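Putative peptidase (Chlamydophila abortus, PDB 3CE2) probably acts as a zinc-dependent M3B-family oligopeptidase that degrades small bioactive peptides, although the function of this particular protein is not established. Local coordinates at residues E67-L72 with P143-Y148; Y272-P277 with D573-I578; S342-E347 with T434-L439; D363-L368 with L388-T393. All blocks are in the same frame, centred on the assembly; numbering follows the deposited sequence.

Interaction 1: residues E67-L72 with P143-Y148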
loop_
_atom_site.group_PDB
_atom_site.type_symbol
_atom_site.label_atom_id
_atom_site.label_comp_id
_atom_site.label_asym_id
_atom_site.label_seq_id
_atom_site.Cartn_x
_atom_site.Cartn_y
_atom_site.Cartn_z
ATOM N N GLU A 67 -6.602 -28.330 -23.328
ATOM C CA GLU A 67 -7.313 -29.120 -22.343
ATOM C C GLU A 67 -6.384 -29.568 -21.214
ATOM O O GLU A 67 -6.808 -29.720 -20.068
ATOM C CB GLU A 67 -8.023 -30.310 -22.976
ATOM C CG GLU A 67 -8.952 -31.041 -21.982
ATOM C CD GLU A 67 -10.173 -31.683 -22.640
ATOM O OE1 GLU A 67 -10.581 -32.789 -22.201
ATOM O OE2 GLU A 67 -10.727 -31.071 -23.590
ATOM N N SER A 68 -5.116 -29.759 -21.545
ATOM C CA SER A 68 -4.124 -30.122 -20.552
ATOM C C SER A 68 -3.856 -28.940 -19.623
ATOM O O SER A 68 -3.820 -29.077 -18.391
ATOM C CB SER A 68 -2.830 -30.553 -21.226
ATOM O OG SER A 68 -2.080 -31.350 -20.333
ATOM N N LEU A 69 -3.676 -27.778 -20.238
ATOM C CA LEU A 69 -3.426 -26.548 -19.516
ATOM C C LEU A 69 -4.593 -26.274 -18.597
ATOM O O LEU A 69 -4.414 -25.939 -17.439
ATOM C CB LEU A 69 -3.230 -25.429 -20.511
ATOM C CG LEU A 69 -2.963 -24.007 -20.085
ATOM C CD1 LEU A 69 -1.851 -23.952 -19.069
ATOM C CD2 LEU A 69 -2.577 -23.228 -21.357
ATOM N N LEU A 70 -5.803 -26.471 -19.088
ATOM C CA LEU A 70 -6.945 -26.234 -18.239
ATOM C C LEU A 70 -6.853 -27.156 -17.038
ATOM O O LEU A 70 -7.139 -26.765 -15.915
ATOM C CB LEU A 70 -8.250 -26.463 -18.985
ATOM C CG LEU A 70 -9.421 -26.671 -18.015
ATOM C CD1 LEU A 70 -9.897 -25.350 -17.417
ATOM C CD2 LEU A 70 -10.545 -27.358 -18.707
ATOM N N SER A 71 -6.447 -28.390 -17.284
ATOM C CA SER A 71 -6.271 -29.350 -16.208
ATOM C C SER A 71 -5.228 -28.883 -15.169
ATOM O O SER A 71 -5.476 -28.943 -13.961
ATOM C CB SER A 71 -5.864 -30.698 -16.781
ATOM O OG SER A 71 -5.763 -31.645 -15.739
ATOM N N LEU A 72 -4.072 -28.429 -15.653
ATOM C CA LEU A 72 -3.026 -27.840 -14.822
ATOM C C LEU A 72 -3.533 -26.716 -13.905
ATOM O O LEU A 72 -3.476 -26.829 -12.668
ATOM C CB LEU A 72 -1.928 -27.301 -15.721
ATOM C CG LEU A 72 -0.860 -26.500 -15.004
ATOM C CD1 LEU A 72 -0.364 -27.304 -13.831
ATOM C CD2 LEU A 72 0.287 -26.181 -15.958
ATOM N N PRO A 143 -11.973 -21.718 -25.575
ATOM C CA PRO A 143 -13.148 -21.620 -24.695
ATOM C C PRO A 143 -13.084 -22.431 -23.412
ATOM O O PRO A 143 -13.691 -22.041 -22.410
ATOM C CB PRO A 143 -14.301 -22.103 -25.590
ATOM C CG PRO A 143 -13.757 -21.925 -27.016
ATOM C CD PRO A 143 -12.319 -22.305 -26.880
ATOM N N CYS A 144 -12.371 -23.545 -23.395
ATOM C CA CYS A 144 -12.260 -24.226 -22.098
ATOM C C CYS A 144 -11.326 -23.460 -21.168
ATOM O O CYS A 144 -11.386 -23.643 -19.942
ATOM C CB CYS A 144 -11.797 -25.669 -22.235
ATOM S SG CYS A 144 -10.281 -25.734 -23.110
ATOM N N LEU A 145 -10.484 -22.604 -21.758
ATOM C CA LEU A 145 -9.654 -21.645 -21.013
ATOM C C LEU A 145 -10.271 -20.260 -20.830
ATOM O O LEU A 145 -9.628 -19.379 -20.267
ATOM C CB LEU A 145 -8.327 -21.434 -21.727
ATOM C CG LEU A 145 -7.414 -22.643 -21.711
ATOM C CD1 LEU A 145 -6.115 -22.374 -22.501
ATOM C CD2 LEU A 145 -7.170 -23.039 -20.289
ATOM N N ALA A 146 -11.485 -20.043 -21.320
ATOM C CA ALA A 146 -12.035 -18.673 -21.332
ATOM C C ALA A 146 -12.159 -18.033 -19.946
ATOM O O ALA A 146 -11.992 -16.839 -19.821
ATOM C CB ALA A 146 -13.376 -18.580 -22.117
ATOM N N PRO A 147 -12.502 -18.815 -18.912
ATOM C CA PRO A 147 -12.552 -18.236 -17.549
ATOM C C PRO A 147 -11.205 -17.823 -16.975
ATOM O O PRO A 147 -11.168 -17.153 -15.951
ATOM C CB PRO A 147 -13.147 -19.372 -16.695
ATOM C CG PRO A 147 -13.864 -20.291 -17.717
ATOM C CD PRO A 147 -12.964 -20.218 -18.935
ATOM N N TYR A 148 -10.122 -18.222 -17.631
ATOM C CA TYR A 148 -8.770 -17.999 -17.137
ATOM C C TYR A 148 -8.018 -17.161 -18.135
ATOM O O TYR A 148 -6.802 -17.265 -18.252
ATOM C CB TYR A 148 -8.031 -19.330 -16.933
ATOM C CG TYR A 148 -8.831 -20.344 -16.144
ATOM C CD1 TYR A 148 -8.805 -20.356 -14.743
ATOM C CD2 TYR A 148 -9.650 -21.267 -16.794
ATOM C CE1 TYR A 148 -9.558 -21.268 -14.015
ATOM C CE2 TYR A 148 -10.419 -22.175 -16.075
ATOM C CZ TYR A 148 -10.364 -22.173 -14.691
ATOM O OH TYR A 148 -11.110 -23.094 -14.001
#
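L70 points from its helix into the turn formed by P143 to A146, and it carries most of this contact. Starting at the base, CB of L70 meets a methyl of L145, CD2, at 3.8 Å, and the same methyl also rests on L70 CA. CG, anti to the backbone N (chi1 161°), lies near the carbonyl oxygen of C144. There the two methyls part: CD1 approaches C144 O at 3.4 Å and Y148 CE2 at 3.5 Å, while CD2 faces C144 CB at 4.1 Å. The tyrosine ring meets CD1 obliquely, and P147 CB lies over one of its faces. One helical position earlier, L69 crosses L145 at about a right angle, its CD2 reaching L145 CD1 at 3.8 Å. L145 thus uses one methyl for each leucine of the helix.

The side chains meet through carbon alone, and the carbonyl oxygen of C144 also lies against L70. The loop holds its own shape, with A146 N bonded to P143 O across a type I turn and Y148 N to L145 O just before helix 149-156. H139 of helix 133-141 touches both L69 and L145. This is plain helix-to-loop packing, far from the metal sites: the first turns of helix 66-96 lie against the connection between helices 133-141 and 149-156 in an all-helical region.

Interaction 2: residues Y272-P277 with D573-I578; sequences YHNNIP and DFPLEI
A Schellman motif ends helix 266-271, and its C-prime residue, N275, packs on F574, the N-cap residue of helix 575-581. N275 has positive phi (56°), which turns the chain out of the helix; the two bonds of the motif run from I276 N to L271 O and from N275 N to Y272 O. CB of N275 then sits over one face of the F574 ring as a CH-pi contact, 3.8 Å from the ring centroid but displaced toward the rim on the CD1 side. The amide stands steeply to the ring, the two planes 70° apart. CG of N275 is anti to the backbone N (chi1 -164°), and ND2 lies near CD2 and CE2 of F574. F150 of helix 149-156 meets the same ring edge-to-face.

One helix end is thus laid against the start of another, nearly 300 residues further along the chain within the M3 peptidase region. N274 crosses P575 at about a right angle, its ND2 3.8 Å from P575 CG, while N274 O lies 3.8 Å from P575 CD. Further on, I276 CD1 comes in across L576 and touches its CG at 3.8 Å. P277 and L576 reach toward each other tip to tip, CD of the proline 3.7 Å from CD1 of the leucine. Just ahead of the helix, F574 N donates to OD1 of D573 at 2.9 Å, and the other carboxylate oxygen of D573 pairs with K581.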
loop_
_atom_site.group_PDB
_atom_site.type_symbol
_atom_site.label_atom_id
_atom_site.label_comp_id
_atom_site.label_asym_id
_atom_site.label_seq_id
_atom_site.Cartn_x
_atom_site.Cartn_y
_atom_site.Cartn_z
ATOM N N TYR A 272 4.852 -2.349 -16.727
ATOM C CA TYR A 272 4.352 -3.346 -17.659
ATOM C C TYR A 272 3.442 -4.370 -16.997
ATOM O O TYR A 272 2.366 -4.684 -17.507
ATOM C CB TYR A 272 5.525 -4.046 -18.355
ATOM C CG TYR A 272 5.116 -4.905 -19.524
ATOM C CD1 TYR A 272 4.673 -4.332 -20.725
ATOM C CD2 TYR A 272 5.153 -6.293 -19.426
ATOM C CE1 TYR A 272 4.289 -5.130 -21.798
ATOM C CE2 TYR A 272 4.794 -7.096 -20.491
ATOM C CZ TYR A 272 4.358 -6.522 -21.674
ATOM O OH TYR A 272 4.008 -7.364 -22.720
ATOM N N HIS A 273 3.891 -4.902 -15.870
ATOM C CA HIS A 273 3.132 -5.896 -15.153
ATOM C C HIS A 273 1.657 -5.487 -15.083
ATOM O O HIS A 273 0.763 -6.245 -15.455
ATOM C CB HIS A 273 3.724 -6.086 -13.747
ATOM C CG HIS A 273 2.977 -7.078 -12.904
ATOM N ND1 HIS A 273 2.607 -8.329 -13.370
ATOM C CD2 HIS A 273 2.533 -7.007 -11.623
ATOM C CE1 HIS A 273 1.959 -8.977 -12.416
ATOM N NE2 HIS A 273 1.905 -8.201 -11.346
ATOM N N ASN A 274 1.411 -4.276 -14.615
ATOM C CA ASN A 274 0.057 -3.768 -14.462
ATOM C C ASN A 274 -0.482 -3.125 -15.721
ATOM O O ASN A 274 -1.571 -2.547 -15.712
ATOM C CB ASN A 274 0.033 -2.729 -13.360
ATOM C CG ASN A 274 -0.076 -3.343 -12.003
ATOM O OD1 ASN A 274 0.457 -2.805 -11.029
ATOM N ND2 ASN A 274 -0.785 -4.475 -11.913
ATOM N N ASN A 275 0.298 -3.201 -16.794
ATOM C CA ASN A 275 -0.104 -2.627 -18.058
ATOM C C ASN A 275 -0.443 -1.133 -17.986
ATOM O O ASN A 275 -1.466 -0.696 -18.510
ATOM C CB ASN A 275 -1.312 -3.364 -18.586
ATOM C CG ASN A 275 -1.536 -3.079 -20.031
ATOM O OD1 ASN A 275 -0.637 -2.571 -20.699
ATOM N ND2 ASN A 275 -2.726 -3.382 -20.535
ATOM N N ILE A 276 0.411 -0.343 -17.348
ATOM C CA ILE A 276 0.158 1.079 -17.244
ATOM C C ILE A 276 0.931 1.853 -18.320
ATOM O O ILE A 276 2.134 1.658 -18.496
ATOM C CB ILE A 276 0.569 1.581 -15.868
ATOM C CG1 ILE A 276 0.062 0.609 -14.788
ATOM C CG2 ILE A 276 0.117 3.046 -15.653
ATOM C CD1 ILE A 276 -1.256 0.951 -14.242
ATOM N N PRO A 277 0.230 2.716 -19.075
ATOM C CA PRO A 277 0.924 3.523 -20.075
ATOM C C PRO A 277 1.800 4.542 -19.363
ATOM O O PRO A 277 1.376 5.117 -18.361
ATOM C CB PRO A 277 -0.225 4.239 -20.826
ATOM C CG PRO A 277 -1.464 3.550 -20.411
ATOM C CD PRO A 277 -1.216 2.987 -19.048
ATOM N N ASP A 573 -9.366 -7.790 -14.133
ATOM C CA ASP A 573 -8.816 -7.170 -15.306
ATOM C C ASP A 573 -7.641 -6.327 -14.834
ATOM O O ASP A 573 -7.400 -6.225 -13.634
ATOM C CB ASP A 573 -9.890 -6.292 -15.934
ATOM C CG ASP A 573 -9.702 -6.085 -17.434
ATOM O OD1 ASP A 573 -8.624 -6.389 -18.003
ATOM O OD2 ASP A 573 -10.664 -5.592 -18.054
ATOM N N PHE A 574 -6.912 -5.727 -15.765
ATOM C CA PHE A 574 -5.897 -4.740 -15.423
ATOM C C PHE A 574 -6.509 -3.624 -14.609
ATOM O O PHE A 574 -7.643 -3.218 -14.857
ATOM C CB PHE A 574 -5.243 -4.192 -16.692
ATOM C CG PHE A 574 -4.475 -5.237 -17.451
ATOM C CD1 PHE A 574 -3.349 -5.844 -16.877
ATOM C CD2 PHE A 574 -4.906 -5.672 -18.702
ATOM C CE1 PHE A 574 -2.655 -6.834 -17.552
ATOM C CE2 PHE A 574 -4.198 -6.664 -19.382
ATOM C CZ PHE A 574 -3.086 -7.245 -18.807
ATOM N N PRO A 575 -5.764 -3.121 -13.627
ATOM C CA PRO A 575 -6.321 -2.121 -12.688
ATOM C C PRO A 575 -6.935 -0.872 -13.335
ATOM O O PRO A 575 -7.971 -0.396 -12.868
ATOM C CB PRO A 575 -5.126 -1.738 -11.808
ATOM C CG PRO A 575 -3.879 -2.283 -12.535
ATOM C CD PRO A 575 -4.354 -3.459 -13.343
ATOM N N LEU A 576 -6.321 -0.332 -14.385
ATOM C CA LEU A 576 -6.922 0.860 -15.003
ATOM C C LEU A 576 -8.232 0.514 -15.693
ATOM O O LEU A 576 -9.180 1.313 -15.678
ATOM C CB LEU A 576 -5.979 1.567 -15.977
ATOM C CG LEU A 576 -4.654 2.111 -15.420
ATOM C CD1 LEU A 576 -3.869 2.787 -16.520
ATOM C CD2 LEU A 576 -4.809 3.025 -14.177
ATOM N N GLU A 577 -8.283 -0.670 -16.299
ATOM C CA GLU A 577 -9.513 -1.149 -16.917
ATOM C C GLU A 577 -10.620 -1.324 -15.887
ATOM O O GLU A 577 -11.748 -0.883 -16.117
ATOM C CB GLU A 577 -9.281 -2.429 -17.708
ATOM C CG GLU A 577 -8.482 -2.164 -18.966
ATOM C CD GLU A 577 -9.169 -1.107 -19.840
ATOM O OE1 GLU A 577 -10.396 -1.252 -20.088
ATOM O OE2 GLU A 577 -8.496 -0.122 -20.254
ATOM N N ILE A 578 -10.295 -1.925 -14.744
ATOM C CA ILE A 578 -11.272 -2.060 -13.669
ATOM C C ILE A 578 -11.810 -0.690 -13.278
ATOM O O ILE A 578 -12.998 -0.500 -13.040
ATOM C CB ILE A 578 -10.661 -2.681 -12.425
ATOM C CG1 ILE A 578 -10.510 -4.188 -12.610
ATOM C CG2 ILE A 578 -11.540 -2.389 -11.211
ATOM C CD1 ILE A 578 -9.759 -4.878 -11.430
#

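Interaction 3: residues S342-E347 with T434-L439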
loop_
_atom_site.group_PDB
_atom_site.type_symbol
_atom_site.label_atom_id
_atom_site.label_comp_id
_atom_site.label_asym_id
_atom_site.label_seq_id
_atom_site.Cartn_x
_atom_site.Cartn_y
_atom_site.Cartn_z
ATOM N N SER A 342 -22.687 6.211 5.982
ATOM C CA SER A 342 -24.012 6.078 5.342
ATOM C C SER A 342 -24.097 6.448 3.841
ATOM O O SER A 342 -24.882 5.861 3.098
ATOM C CB SER A 342 -25.143 6.758 6.149
ATOM O OG SER A 342 -24.960 8.157 6.267
ATOM N N PRO A 343 -23.303 7.421 3.379
ATOM C CA PRO A 343 -23.360 7.621 1.929
ATOM C C PRO A 343 -22.935 6.391 1.115
ATOM O O PRO A 343 -23.106 6.381 -0.101
ATOM C CB PRO A 343 -22.391 8.775 1.694
ATOM C CG PRO A 343 -22.344 9.487 3.000
ATOM C CD PRO A 343 -22.421 8.395 4.036
ATOM N N LEU A 344 -22.387 5.363 1.759
ATOM C CA LEU A 344 -22.045 4.150 1.029
ATOM C C LEU A 344 -23.248 3.228 0.930
ATOM O O LEU A 344 -23.182 2.143 0.335
ATOM C CB LEU A 344 -20.873 3.439 1.678
ATOM C CG LEU A 344 -19.563 4.224 1.675
ATOM C CD1 LEU A 344 -18.461 3.364 2.208
ATOM C CD2 LEU A 344 -19.224 4.692 0.288
ATOM N N GLY A 345 -24.359 3.666 1.508
ATOM C CA GLY A 345 -25.598 2.930 1.366
ATOM C C GLY A 345 -25.925 1.990 2.506
ATOM O O GLY A 345 -25.038 1.430 3.158
ATOM N N THR A 346 -27.222 1.821 2.734
ATOM C CA THR A 346 -27.750 0.938 3.763
ATOM C C THR A 346 -27.067 -0.421 3.744
ATOM O O THR A 346 -26.703 -0.959 4.790
ATOM C CB THR A 346 -29.272 0.740 3.567
ATOM O OG1 THR A 346 -29.915 2.000 3.718
ATOM C CG2 THR A 346 -29.842 -0.208 4.594
ATOM N N GLU A 347 -26.896 -0.977 2.553
ATOM C CA GLU A 347 -26.417 -2.341 2.457
ATOM C C GLU A 347 -24.972 -2.487 2.888
ATOM O O GLU A 347 -24.663 -3.393 3.650
ATOM C CB GLU A 347 -26.625 -2.880 1.050
ATOM C CG GLU A 347 -28.036 -2.631 0.546
ATOM C CD GLU A 347 -28.555 -3.798 -0.266
ATOM O OE1 GLU A 347 -27.948 -4.890 -0.179
ATOM O OE2 GLU A 347 -29.563 -3.630 -0.988
ATOM N N THR A 434 -8.733 4.116 2.176
ATOM C CA THR A 434 -8.508 5.548 2.184
ATOM C C THR A 434 -9.832 6.275 2.047
ATOM O O THR A 434 -10.111 7.220 2.795
ATOM C CB THR A 434 -7.533 5.962 1.065
ATOM O OG1 THR A 434 -6.224 5.460 1.368
ATOM C CG2 THR A 434 -7.456 7.462 0.948
ATOM N N LEU A 435 -10.661 5.817 1.114
ATOM C CA LEU A 435 -12.001 6.384 0.961
ATOM C C LEU A 435 -12.780 6.331 2.273
ATOM O O LEU A 435 -13.380 7.324 2.671
ATOM C CB LEU A 435 -12.781 5.697 -0.162
ATOM C CG LEU A 435 -14.194 6.229 -0.466
ATOM C CD1 LEU A 435 -14.544 6.094 -1.946
ATOM C CD2 LEU A 435 -15.266 5.587 0.390
ATOM N N ASN A 436 -12.770 5.198 2.958
ATOM C CA ASN A 436 -13.396 5.142 4.287
ATOM C C ASN A 436 -12.819 6.147 5.296
ATOM O O ASN A 436 -13.570 6.797 6.007
ATOM C CB ASN A 436 -13.384 3.719 4.867
ATOM C CG ASN A 436 -14.465 2.845 4.276
ATOM O OD1 ASN A 436 -15.184 3.259 3.374
ATOM N ND2 ASN A 436 -14.578 1.622 4.769
ATOM N N GLU A 437 -11.496 6.278 5.372
ATOM C CA GLU A 437 -10.910 7.255 6.283
ATOM C C GLU A 437 -11.483 8.607 5.967
ATOM O O GLU A 437 -11.918 9.312 6.857
ATOM C CB GLU A 437 -9.411 7.358 6.105
ATOM C CG GLU A 437 -8.591 6.380 6.922
ATOM C CD GLU A 437 -7.163 6.255 6.389
ATOM O OE1 GLU A 437 -6.377 7.217 6.544
ATOM O OE2 GLU A 437 -6.837 5.202 5.796
ATOM N N MET A 438 -11.458 8.971 4.687
ATOM C CA MET A 438 -11.854 10.307 4.231
ATOM C C MET A 438 -13.325 10.600 4.473
ATOM O O MET A 438 -13.682 11.657 4.968
ATOM C CB MET A 438 -11.488 10.492 2.757
ATOM C CG MET A 438 -9.973 10.523 2.524
ATOM S SD MET A 438 -9.229 12.046 3.154
ATOM C CE MET A 438 -7.764 11.437 3.969
ATOM N N LEU A 439 -14.172 9.648 4.126
ATOM C CA LEU A 439 -15.591 9.719 4.404
ATOM C C LEU A 439 -15.852 9.968 5.882
ATOM O O LEU A 439 -16.658 10.815 6.236
ATOM C CB LEU A 439 -16.240 8.405 3.993
ATOM C CG LEU A 439 -17.769 8.316 3.976
ATOM C CD1 LEU A 439 -18.454 9.651 3.575
ATOM C CD2 LEU A 439 -18.194 7.154 3.064
#
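L344 and L439 make the tight part of this contact, sliding past each other in opposite directions. CD2 of L439 lies 3.5 Å from L344 CG and also borders both methyls of L344. These methyls then diverge: CD2 goes on to L435 CD2 at 4.1 Å, while CD1 meets OD1 of N436 at 3.5 Å. L344, L435, N436 and L439 are all buried. The amide of N436 is not left to this apolar company, since its ND2 donates to A401 O and to Y348 OH.

Toward solvent the fit thins out. CG of the partly exposed P343 lies 3.9 Å from L439 CD1, and I552 of helix 536-553 lies against the same proline. S342, T346 and E347 are exposed and make no contact with 434-439.

N436 lies about 6 Å, side chain to side chain, from zinc ligand H402, and its neighbour E437 accepts a hydrogen bond from H402 ND1. Helix 431-447 therefore backs the zinc site. The arrangement is that of clan MA peptidases in which the HExxH helix gives two histidine ligands, here H402 and H406, and a glutamate at the start of a second helix, E430, gives the third.

Interaction 4: residues D363-L368 with L388-T393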
loop_
_atom_site.group_PDB
_atom_site.type_symbol
_atom_site.label_atom_id
_atom_site.label_comp_id
_atom_site.label_asym_id
_atom_site.label_seq_id
_atom_site.Cartn_x
_atom_site.Cartn_y
_atom_site.Cartn_z
ATOM N N ASP A 363 -11.325 -9.428 15.897
ATOM C CA ASP A 363 -10.685 -9.595 17.188
ATOM C C ASP A 363 -10.420 -8.211 17.796
ATOM O O ASP A 363 -9.484 -7.523 17.405
ATOM C CB ASP A 363 -9.394 -10.379 17.032
ATOM C CG ASP A 363 -9.114 -11.252 18.221
ATOM O OD1 ASP A 363 -9.860 -12.231 18.438
ATOM O OD2 ASP A 363 -8.149 -10.950 18.942
ATOM N N LYS A 364 -11.235 -7.802 18.756
ATOM C CA LYS A 364 -11.259 -6.392 19.183
ATOM C C LYS A 364 -10.099 -5.779 19.975
ATOM O O LYS A 364 -9.730 -4.624 19.738
ATOM C CB LYS A 364 -12.538 -6.113 19.976
ATOM C CG LYS A 364 -13.791 -6.265 19.159
ATOM C CD LYS A 364 -15.010 -5.969 19.990
ATOM C CE LYS A 364 -16.191 -6.706 19.466
ATOM N NZ LYS A 364 -16.823 -7.379 20.612
ATOM N N TYR A 365 -9.582 -6.500 20.968
ATOM C CA TYR A 365 -8.823 -5.843 22.039
ATOM C C TYR A 365 -7.438 -6.414 22.267
ATOM O O TYR A 365 -7.124 -7.510 21.822
ATOM C CB TYR A 365 -9.579 -5.952 23.360
ATOM C CG TYR A 365 -10.946 -5.335 23.424
ATOM C CD1 TYR A 365 -11.133 -3.967 23.244
ATOM C CD2 TYR A 365 -12.053 -6.110 23.754
ATOM C CE1 TYR A 365 -12.423 -3.389 23.337
ATOM C CE2 TYR A 365 -13.342 -5.550 23.858
ATOM C CZ TYR A 365 -13.517 -4.195 23.648
ATOM O OH TYR A 365 -14.789 -3.660 23.728
ATOM N N GLU A 366 -6.620 -5.685 23.018
ATOM C CA GLU A 366 -5.274 -6.161 23.330
ATOM C C GLU A 366 -5.373 -7.351 24.247
ATOM O O GLU A 366 -6.240 -7.390 25.110
ATOM C CB GLU A 366 -4.449 -5.067 24.014
ATOM C CG GLU A 366 -3.688 -4.181 23.051
ATOM C CD GLU A 366 -3.212 -2.876 23.683
ATOM O OE1 GLU A 366 -3.593 -2.592 24.841
ATOM O OE2 GLU A 366 -2.460 -2.131 23.015
ATOM N N ASN A 367 -4.505 -8.336 24.053
ATOM C CA ASN A 367 -4.235 -9.284 25.118
ATOM C C ASN A 367 -2.761 -9.633 25.124
ATOM O O ASN A 367 -2.028 -9.297 24.186
ATOM C CB ASN A 367 -5.126 -10.529 25.043
ATOM C CG ASN A 367 -4.945 -11.321 23.749
ATOM O OD1 ASN A 367 -5.842 -11.344 22.900
ATOM N ND2 ASN A 367 -3.797 -11.976 23.597
ATOM N N LEU A 368 -2.319 -10.303 26.173
ATOM C CA LEU A 368 -0.910 -10.567 26.324
ATOM C C LEU A 368 -0.399 -11.239 25.057
ATOM O O LEU A 368 -0.916 -12.274 24.658
ATOM C CB LEU A 368 -0.660 -11.462 27.536
ATOM C CG LEU A 368 0.828 -11.690 27.821
ATOM C CD1 LEU A 368 1.456 -10.488 28.543
ATOM C CD2 LEU A 368 0.989 -12.968 28.602
ATOM N N LEU A 388 -7.726 -6.064 15.405
ATOM C CA LEU A 388 -7.628 -4.752 16.032
ATOM C C LEU A 388 -6.871 -4.829 17.375
ATOM O O LEU A 388 -6.724 -5.913 17.981
ATOM C CB LEU A 388 -9.048 -4.222 16.301
ATOM C CG LEU A 388 -9.753 -3.138 15.472
ATOM C CD1 LEU A 388 -9.518 -3.266 14.008
ATOM C CD2 LEU A 388 -11.253 -3.117 15.747
ATOM N N ASN A 389 -6.397 -3.678 17.842
ATOM C CA ASN A 389 -5.934 -3.524 19.221
ATOM C C ASN A 389 -6.653 -2.319 19.820
ATOM O O ASN A 389 -6.049 -1.291 20.140
ATOM C CB ASN A 389 -4.415 -3.383 19.264
ATOM C CG ASN A 389 -3.718 -4.735 19.239
ATOM O OD1 ASN A 389 -3.715 -5.466 20.241
ATOM N ND2 ASN A 389 -3.145 -5.092 18.084
ATOM N N TYR A 390 -7.971 -2.451 19.927
ATOM C CA TYR A 390 -8.834 -1.295 20.095
ATOM C C TYR A 390 -8.579 -0.625 21.429
ATOM O O TYR A 390 -8.688 -1.271 22.452
ATOM C CB TYR A 390 -10.313 -1.685 19.947
ATOM C CG TYR A 390 -11.167 -0.467 19.980
ATOM C CD1 TYR A 390 -11.270 0.345 18.860
ATOM C CD2 TYR A 390 -11.806 -0.066 21.156
ATOM C CE1 TYR A 390 -12.020 1.524 18.893
ATOM C CE2 TYR A 390 -12.559 1.102 21.199
ATOM C CZ TYR A 390 -12.660 1.901 20.064
ATOM O OH TYR A 390 -13.406 3.068 20.078
ATOM N N THR A 391 -8.236 0.663 21.427
ATOM C CA THR A 391 -7.922 1.359 22.695
ATOM C C THR A 391 -8.883 2.500 23.053
ATOM O O THR A 391 -8.889 2.962 24.188
ATOM C CB THR A 391 -6.418 1.848 22.805
ATOM O OG1 THR A 391 -6.045 2.626 21.654
ATOM C CG2 THR A 391 -5.465 0.660 22.938
ATOM N N GLY A 392 -9.690 2.955 22.101
ATOM C CA GLY A 392 -10.754 3.899 22.424
ATOM C C GLY A 392 -10.583 5.320 21.929
ATOM O O GLY A 392 -11.389 6.183 22.260
ATOM N N THR A 393 -9.554 5.576 21.131
ATOM C CA THR A 393 -9.279 6.939 20.656
ATOM C C THR A 393 -9.874 7.163 19.270
ATOM O O THR A 393 -10.287 6.215 18.593
ATOM C CB THR A 393 -7.751 7.204 20.535
ATOM O OG1 THR A 393 -7.220 6.414 19.457
ATOM C CG2 THR A 393 -6.984 6.866 21.852
#
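The side chains of Y365 and Y390 run side by side, pointing the same way, with their ring planes about 60° apart and CE1 of Y365 4.0 Å from CD2 of Y390. One face of the Y365 ring carries K364 CB over its centre; at the edge, in the ring plane, Y390 O approaches CD1 at 3.7 Å. The Y390 ring has G392 N above one face, 3.5 Å from the plane and offset toward the rim.

Two backbone bonds tie the segments together: L388 N to D363 O at 3.0 Å and Y390 N to K364 O at 2.8 Å. CB of L388 lies beside both acceptor oxygens. E366 crosses N389 at about a right angle, its CG against N389 OD1, with carboxylate and amide planes 54° apart. Partners from outside hold the polar ends: Y390 OH bonds to Y328 O, N389 ND2 to the carbonyls of G373 and R371, and K370 gathers the D363 carboxylate, Y365 O and L388 O.

The first backbone bond carries on the parallel pairing of strands 362-363 and 385-387; the second, to K364 O, falls out of step as the segments diverge by 41°. Past it, L388 and Y390 pack on I400 of helix 394-416, which carries H402 and H406, while F330 of helix 330-340 touches Y365 and L388.

Interactions 2, 3 and 4 all belong to the M3 peptidase region and nest along the chain: 4 inside the loop closed by 3, and 3 inside that closed by 2. Interactions 3 and 4 both reach helix 394-416, through N436 to A401 and L388 to I400; their centres are about 23 Å apart and their nearest atoms about 12 Å. N436 lies about 10 Å and L388 about 11 Å, measured from their side chains, from a bound zinc ion. In interaction 2 the side chain of P575 is about 12 Å from that of E430. Interaction 1 closes before the others open and stands apart, its centre about 23 Å from that of interaction 2 and about 46 Å from that of interaction 4.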